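Local coordinates for protein aminoacyl-tRNA synthetase (Cryptosporidium parvum, PDB 5F9Y) that probably catalyses the ATP-dependent attachment of proline to its cognate tRNA, as a class II prolyl-tRNA synthetase, at residues A[174-179]-A[269-274]. Residues are numbered along the deposited sequence; the frame is centred on the assembly and turned at random.
Sequences GHTAHS and HQTSWG. With PRO (proline), chain C.
The indole of Trp273 lies flat across the strand opposite and covers Gly174, whose CA sits 3.4 Å from the centroid of the six-membered ring of Trp273 and only 3° off the ring normal, a CH-pi contact over one face. Gly174 has no side chain to hold the indole off. With chi1 at 26°, short of the staggered +60° position, the indole of Trp273 turns back over strand 174-178. At the edge of the same ring, Thr176 CG2 approaches Trp273 CZ2 at 3.9 Å.

The backbones run antiparallel, with short axes at 163°. Gly174-Trp273, Thr176-Thr271 and His178-His269 are hydrogen-bonded pairs, each closed by two N-H...O bonds; the first is held by Gly174 N to Trp273 O at 2.8 Å and Trp273 N to Gly174 O at 3.0 Å. His175-Ser272 and Ala177-Gln270 are the non-hydrogen-bonded pairs between them. On their face, Ser272 CB packs 3.7 Å from His175 ND1, and His175 CE1 comes within 3.8 Å of CD of the bound proline, so this end of the ladder borders the amino acid pocket of the class II core. Hydrogen bonds from His175 NE2 to Glu173 and from ND1 to the Tyr129 hydroxyl fix the ring there. Glu125 binds both Ser272 OG and the ligand.

Helix 125-135 covers the face carrying His175 and Gln270, while helix 181-202 packs on Trp273, His178 and His269; strands 144-153 and 236-247 continue the sheet on either side.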
loop_
_atom_site.group_PDB
_atom_site.type_symbol
_atom_site.label_atom_id
_atom_site.label_comp_id
_atom_site.label_asym_id
_atom_site.label_seq_id
_atom_site.Cartn_x
_atom_site.Cartn_y
_atom_site.Cartn_z
ATOM N N GLY A 174 -11.551 -2.603 -10.221
ATOM C CA GLY A 174 -11.947 -3.612 -11.188
ATOM C C GLY A 174 -13.333 -4.138 -10.857
ATOM O O GLY A 174 -13.672 -4.337 -9.691
ATOM N N HIS A 175 -14.133 -4.344 -11.900
ATOM C CA HIS A 175 -15.492 -4.850 -11.760
ATOM C C HIS A 175 -15.695 -5.946 -12.791
ATOM O O HIS A 175 -15.544 -5.703 -13.993
ATOM C CB HIS A 175 -16.519 -3.730 -11.943
ATOM C CG HIS A 175 -16.343 -2.587 -10.993
ATOM N ND1 HIS A 175 -17.159 -2.396 -9.898
ATOM C CD2 HIS A 175 -15.443 -1.575 -10.972
ATOM C CE1 HIS A 175 -16.770 -1.316 -9.245
ATOM N NE2 HIS A 175 -15.730 -0.799 -9.876
ATOM N N THR A 176 -16.022 -7.148 -12.326
ATOM C CA THR A 176 -16.182 -8.300 -13.198
ATOM C C THR A 176 -17.544 -8.936 -12.971
ATOM O O THR A 176 -18.115 -8.846 -11.883
ATOM C CB THR A 176 -15.086 -9.346 -12.964
ATOM O OG1 THR A 176 -15.217 -9.885 -11.643
ATOM C CG2 THR A 176 -13.711 -8.722 -13.114
ATOM N N ALA A 177 -18.058 -9.582 -14.017
ATOM C CA ALA A 177 -19.317 -10.312 -13.967
ATOM C C ALA A 177 -19.113 -11.694 -14.568
ATOM O O ALA A 177 -18.476 -11.835 -15.616
ATOM C CB ALA A 177 -20.426 -9.566 -14.716
ATOM N N HIS A 178 -19.657 -12.712 -13.904
ATOM C CA HIS A 178 -19.429 -14.098 -14.286
ATOM C C HIS A 178 -20.751 -14.851 -14.347
ATOM O O HIS A 178 -21.772 -14.408 -13.815
ATOM C CB HIS A 178 -18.477 -14.795 -13.305
ATOM C CG HIS A 178 -17.194 -14.058 -13.084
ATOM N ND1 HIS A 178 -15.995 -14.472 -13.621
ATOM C CD2 HIS A 178 -16.925 -12.928 -12.387
ATOM C CE1 HIS A 178 -15.042 -13.632 -13.263
ATOM N NE2 HIS A 178 -15.579 -12.685 -12.514
ATOM N N SER A 179 -20.717 -16.012 -15.006
ATOM C CA SER A 179 -21.904 -16.844 -15.139
ATOM C C SER A 179 -22.112 -17.778 -13.957
ATOM O O SER A 179 -23.230 -18.268 -13.761
ATOM C CB SER A 179 -21.832 -17.674 -16.426
ATOM O OG SER A 179 -20.819 -18.661 -16.341
ATOM N N HIS A 269 -22.997 -13.098 -11.392
ATOM C CA HIS A 269 -22.148 -13.186 -10.207
ATOM C C HIS A 269 -21.000 -12.200 -10.388
ATOM O O HIS A 269 -20.110 -12.417 -11.218
ATOM C CB HIS A 269 -21.638 -14.611 -10.008
ATOM C CG HIS A 269 -22.726 -15.638 -9.967
ATOM N ND1 HIS A 269 -23.279 -16.090 -8.788
ATOM C CD2 HIS A 269 -23.368 -16.297 -10.960
ATOM C CE1 HIS A 269 -24.213 -16.985 -9.056
ATOM N NE2 HIS A 269 -24.287 -17.128 -10.367
ATOM N N GLN A 270 -21.023 -11.118 -9.617
ATOM C CA GLN A 270 -20.122 -9.995 -9.822
ATOM C C GLN A 270 -19.058 -9.931 -8.736
ATOM O O GLN A 270 -19.224 -10.457 -7.631
ATOM C CB GLN A 270 -20.897 -8.674 -9.855
ATOM C CG GLN A 270 -21.925 -8.587 -10.964
ATOM C CD GLN A 270 -22.655 -7.264 -10.965
ATOM O OE1 GLN A 270 -23.832 -7.192 -10.614
ATOM N NE2 GLN A 270 -21.959 -6.206 -11.359
ATOM N N THR A 271 -17.947 -9.279 -9.078
ATOM C CA THR A 271 -16.885 -8.965 -8.136
ATOM C C THR A 271 -16.464 -7.515 -8.330
ATOM O O THR A 271 -16.638 -6.934 -9.405
ATOM C CB THR A 271 -15.651 -9.870 -8.310
ATOM O OG1 THR A 271 -14.913 -9.453 -9.464
ATOM C CG2 THR A 271 -16.054 -11.330 -8.471
ATOM N N SER A 272 -15.902 -6.934 -7.272
ATOM C CA SER A 272 -15.311 -5.607 -7.347
ATOM C C SER A 272 -14.117 -5.563 -6.405
ATOM O O SER A 272 -14.155 -6.147 -5.319
ATOM C CB SER A 272 -16.320 -4.506 -6.996
ATOM O OG SER A 272 -16.609 -4.489 -5.610
ATOM N N TRP A 273 -13.056 -4.880 -6.833
ATOM C CA TRP A 273 -11.797 -4.875 -6.104
ATOM C C TRP A 273 -11.071 -3.562 -6.359
ATOM O O TRP A 273 -11.131 -3.008 -7.460
ATOM C CB TRP A 273 -10.919 -6.071 -6.504
ATOM C CG TRP A 273 -11.205 -6.593 -7.889
ATOM C CD1 TRP A 273 -12.217 -7.433 -8.253
ATOM C CD2 TRP A 273 -10.468 -6.313 -9.086
ATOM N NE1 TRP A 273 -12.160 -7.687 -9.601
ATOM C CE2 TRP A 273 -11.094 -7.013 -10.135
ATOM C CE3 TRP A 273 -9.341 -5.538 -9.373
ATOM C CZ2 TRP A 273 -10.632 -6.962 -11.450
ATOM C CZ3 TRP A 273 -8.884 -5.488 -10.677
ATOM C CH2 TRP A 273 -9.528 -6.195 -11.699
ATOM N N GLY A 274 -10.384 -3.072 -5.335
ATOM C CA GLY A 274 -9.754 -1.765 -5.406
ATOM C C GLY A 274 -8.445 -1.723 -4.650
ATOM O O GLY A 274 -8.258 -2.425 -3.652
HETATM N N PRO C . -15.639 -0.827 -4.864
HETATM C CA PRO C . -14.967 -1.490 -3.742
HETATM C C PRO C . -14.729 -0.549 -2.567
HETATM O O PRO C . -15.178 0.596 -2.579
HETATM C CB PRO C . -13.637 -1.954 -4.350
HETATM C CG PRO C . -13.437 -1.090 -5.546
HETATM C CD PRO C . -14.808 -0.820 -6.079
HETATM O OXT PRO C . -14.090 -0.916 -1.581
#